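Local coordinates for protein endolysin B (Mycobacterium phage D29, PDB 3HC7) that hydrolyses the ester links between mycolic acids and the arabinogalactan attached to peptidoglycan in its mycobacterial host, so that new phage are released, at residues P43-K55 and G184-G196. Numbering follows the deposited sequence.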
# COMPACT_ATOMS: atom_id res chain seq x y z
N PRO A 43 9.07 -1.30 -9.74
CA PRO A 43 10.19 -0.40 -9.45
C PRO A 43 10.19 0.11 -8.01
O PRO A 43 11.23 0.58 -7.55
CB PRO A 43 9.95 0.78 -10.41
CG PRO A 43 8.99 0.29 -11.43
CD PRO A 43 8.14 -0.74 -10.73
N ALA A 44 9.06 0.03 -7.33
CA ALA A 44 8.90 0.64 -6.00
C ALA A 44 9.41 2.09 -5.96
O ALA A 44 10.05 2.50 -4.99
CB ALA A 44 9.59 -0.20 -4.93
N ALA A 45 9.10 2.86 -7.00
CA ALA A 45 9.68 4.20 -7.15
C ALA A 45 8.96 5.24 -6.31
O ALA A 45 7.74 5.20 -6.16
CB ALA A 45 9.67 4.61 -8.63
N ALA A 46 9.71 6.18 -5.76
CA ALA A 46 9.12 7.30 -5.02
C ALA A 46 8.39 8.29 -5.94
O ALA A 46 7.37 8.88 -5.55
CB ALA A 46 10.19 8.02 -4.21
N PHE A 47 8.91 8.47 -7.15
CA PHE A 47 8.28 9.36 -8.12
C PHE A 47 8.83 9.20 -9.52
O PHE A 47 10.04 9.24 -9.72
CB PHE A 47 8.42 10.83 -7.73
CG PHE A 47 7.62 11.75 -8.61
CD1 PHE A 47 6.26 11.96 -8.38
CD2 PHE A 47 8.21 12.37 -9.71
CE1 PHE A 47 5.52 12.78 -9.21
CE2 PHE A 47 7.47 13.19 -10.54
CZ PHE A 47 6.12 13.40 -10.30
N PRO A 48 7.93 9.03 -10.52
CA PRO A 48 6.47 8.99 -10.33
C PRO A 48 6.05 7.66 -9.71
O PRO A 48 6.50 6.60 -10.15
CB PRO A 48 5.93 9.08 -11.76
CG PRO A 48 6.99 8.49 -12.60
CD PRO A 48 8.32 8.77 -11.92
N MET A 49 5.19 7.73 -8.70
CA MET A 49 4.78 6.53 -7.99
C MET A 49 3.69 5.74 -8.72
O MET A 49 3.77 4.52 -8.81
CB MET A 49 4.30 6.90 -6.59
CG MET A 49 3.96 5.71 -5.71
SD MET A 49 3.46 6.21 -4.05
CE MET A 49 5.01 6.93 -3.47
N TRP A 50 2.66 6.42 -9.22
CA TRP A 50 1.54 5.66 -9.76
C TRP A 50 1.91 4.67 -10.87
O TRP A 50 1.43 3.54 -10.86
CB TRP A 50 0.33 6.54 -10.16
CG TRP A 50 -0.91 5.69 -10.14
CD1 TRP A 50 -1.53 5.12 -11.22
CD2 TRP A 50 -1.63 5.24 -8.98
NE1 TRP A 50 -2.61 4.37 -10.81
CE2 TRP A 50 -2.69 4.43 -9.44
CE3 TRP A 50 -1.50 5.46 -7.61
CZ2 TRP A 50 -3.61 3.84 -8.57
CZ3 TRP A 50 -2.41 4.87 -6.74
CH2 TRP A 50 -3.45 4.07 -7.23
N PRO A 51 2.77 5.08 -11.82
CA PRO A 51 3.20 4.07 -12.81
C PRO A 51 3.89 2.90 -12.14
O PRO A 51 3.82 1.78 -12.63
CB PRO A 51 4.20 4.83 -13.69
CG PRO A 51 3.80 6.29 -13.54
CD PRO A 51 3.33 6.41 -12.11
N SER A 52 4.56 3.16 -11.02
CA SER A 52 5.20 2.08 -10.28
C SER A 52 4.12 1.16 -9.71
O SER A 52 4.21 -0.06 -9.84
CB SER A 52 6.10 2.64 -9.17
OG SER A 52 6.76 1.58 -8.49
N VAL A 53 3.11 1.75 -9.10
CA VAL A 53 1.96 1.01 -8.58
C VAL A 53 1.30 0.12 -9.64
O VAL A 53 0.96 -1.03 -9.36
CB VAL A 53 0.90 1.97 -7.98
CG1 VAL A 53 -0.38 1.21 -7.62
CG2 VAL A 53 1.46 2.68 -6.76
N GLU A 54 1.11 0.65 -10.85
CA GLU A 54 0.47 -0.10 -11.92
C GLU A 54 1.27 -1.36 -12.28
O GLU A 54 0.69 -2.40 -12.55
CB GLU A 54 0.32 0.76 -13.18
CG GLU A 54 -0.53 2.01 -13.04
CD GLU A 54 -0.42 2.90 -14.28
OE1 GLU A 54 0.43 2.63 -15.15
OE2 GLU A 54 -1.19 3.88 -14.38
N LYS A 55 2.59 -1.25 -12.29
CA LYS A 55 3.44 -2.42 -12.59
C LYS A 55 3.33 -3.48 -11.51
O LYS A 55 3.24 -4.68 -11.80
CB LYS A 55 4.89 -2.00 -12.77
CG LYS A 55 5.10 -1.08 -13.95
CD LYS A 55 6.45 -0.39 -13.87
CE LYS A 55 6.63 0.56 -15.03
NZ LYS A 55 6.69 -0.18 -16.31
N GLY A 184 -0.29 16.44 -2.04
CA GLY A 184 0.17 15.09 -1.74
C GLY A 184 -0.50 14.02 -2.57
O GLY A 184 0.17 13.12 -3.11
N ARG A 185 -1.83 14.08 -2.69
CA ARG A 185 -2.53 13.09 -3.53
C ARG A 185 -2.10 13.25 -4.97
O ARG A 185 -1.90 12.28 -5.68
CB ARG A 185 -4.05 13.24 -3.44
CG ARG A 185 -4.71 12.27 -2.49
CD ARG A 185 -6.22 12.22 -2.70
NE ARG A 185 -6.82 13.54 -2.62
CZ ARG A 185 -7.30 14.07 -1.50
NH1 ARG A 185 -7.24 13.40 -0.36
NH2 ARG A 185 -7.84 15.27 -1.52
N ILE A 186 -1.93 14.50 -5.41
CA ILE A 186 -1.50 14.73 -6.78
C ILE A 186 -0.17 14.03 -7.07
O ILE A 186 -0.03 13.33 -8.09
CB ILE A 186 -1.40 16.23 -7.07
CG1 ILE A 186 -2.81 16.77 -7.32
CG2 ILE A 186 -0.49 16.49 -8.27
CD1 ILE A 186 -2.90 18.27 -7.33
N VAL A 187 0.79 14.21 -6.18
CA VAL A 187 2.12 13.61 -6.32
C VAL A 187 2.05 12.08 -6.41
O VAL A 187 2.68 11.45 -7.27
CB VAL A 187 3.05 14.05 -5.16
CG1 VAL A 187 4.25 13.14 -5.04
CG2 VAL A 187 3.51 15.46 -5.40
N MET A 188 1.25 11.48 -5.54
CA MET A 188 1.11 10.03 -5.56
C MET A 188 0.42 9.46 -6.81
O MET A 188 0.73 8.34 -7.23
CB MET A 188 0.39 9.56 -4.30
CG MET A 188 1.25 9.66 -3.06
SD MET A 188 0.31 9.20 -1.60
CE MET A 188 -0.63 7.83 -2.26
N LYS A 189 -0.49 10.23 -7.42
CA LYS A 189 -1.23 9.75 -8.61
C LYS A 189 -0.62 10.14 -9.96
O LYS A 189 -1.05 9.64 -11.00
CB LYS A 189 -2.67 10.26 -8.55
CG LYS A 189 -3.45 9.76 -7.35
CD LYS A 189 -4.62 10.67 -7.04
CE LYS A 189 -5.60 10.76 -8.20
NZ LYS A 189 -6.78 11.59 -7.83
N ALA A 190 0.35 11.05 -9.96
CA ALA A 190 0.84 11.64 -11.20
C ALA A 190 1.64 10.65 -12.05
O ALA A 190 2.29 9.76 -11.52
CB ALA A 190 1.70 12.87 -10.88
N SER A 191 1.59 10.84 -13.37
CA SER A 191 2.39 10.05 -14.30
C SER A 191 3.81 10.60 -14.40
O SER A 191 4.72 9.93 -14.89
CB SER A 191 1.74 10.05 -15.68
OG SER A 191 1.56 11.38 -16.15
N GLY A 192 3.99 11.83 -13.93
CA GLY A 192 5.25 12.58 -14.03
C GLY A 192 4.96 14.03 -13.67
O GLY A 192 3.80 14.38 -13.43
N PHE A 193 5.98 14.88 -13.63
CA PHE A 193 5.78 16.26 -13.20
C PHE A 193 5.18 17.10 -14.33
O PHE A 193 4.26 17.89 -14.10
CB PHE A 193 7.11 16.90 -12.76
CG PHE A 193 6.96 17.92 -11.69
CD1 PHE A 193 6.99 17.56 -10.35
CD2 PHE A 193 6.75 19.26 -12.00
CE1 PHE A 193 6.83 18.51 -9.34
CE2 PHE A 193 6.59 20.21 -11.01
CZ PHE A 193 6.63 19.83 -9.67
N ILE A 194 5.71 16.91 -15.53
CA ILE A 194 5.28 17.62 -16.73
C ILE A 194 5.08 16.59 -17.82
O ILE A 194 5.90 15.69 -18.00
CB ILE A 194 6.37 18.60 -17.23
CG1 ILE A 194 7.13 19.23 -16.07
CG2 ILE A 194 5.76 19.68 -18.11
CD1 ILE A 194 8.24 20.19 -16.52
N GLY A 195 3.99 16.73 -18.57
CA GLY A 195 3.66 15.79 -19.62
C GLY A 195 2.18 15.82 -19.90
O GLY A 195 1.60 16.89 -20.10
N GLY A 196 1.55 14.66 -19.88
CA GLY A 196 0.15 14.56 -20.25
C GLY A 196 -0.87 14.97 -19.21
O GLY A 196 -0.55 15.63 -18.21
O HOH W 1 3.12 9.44 -9.09
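Phe47 reaches across to the C-terminal turn of helix 179-189 and the loop after it. CG lies anti to the backbone N (chi1 -173°), beside the carbonyl carbon, and the ring swings over to the other segment. From CB the side chain passes through CG to CD1, 4.1 Å from Val187 CG1. CE1 then comes to Val187 O at the ring edge, 3.7 Å away, and the methyl of Ala190 also borders it. At the tip, CZ lies 3.6 Å from Phe193 N and near Phe193 CD1. A phenylalanine suits this place, since its weakly positive C-H edge can face Val187 O while its carbons pack on Val187 and Ala190; Ile223 of helix 212-230 adds apolar cover. The cis peptide before Pro48 folds the proline back, its CB over the centre of one ring face, 4.3 Å above the plane.

Beside this, water 1 accepts from Trp50 N at 3.1 Å and lies within donating reach of Val187 O and Ala190 O, though its two protons cannot serve every acceptor around it. Trp50 CB sits 3.5 Å from Lys189 O, while its indole turns toward Ile86. Deeper in, the unbranched Met49 stretches until SD is 4.2 Å from Met188 CG; its side chain lies about 7 Å from that of the active-site Ser82. The contact thus joins the start of helix 50-70, near the nucleophile elbow, to the end of helix 179-189 in this cutinase-like alpha/beta-hydrolase fold.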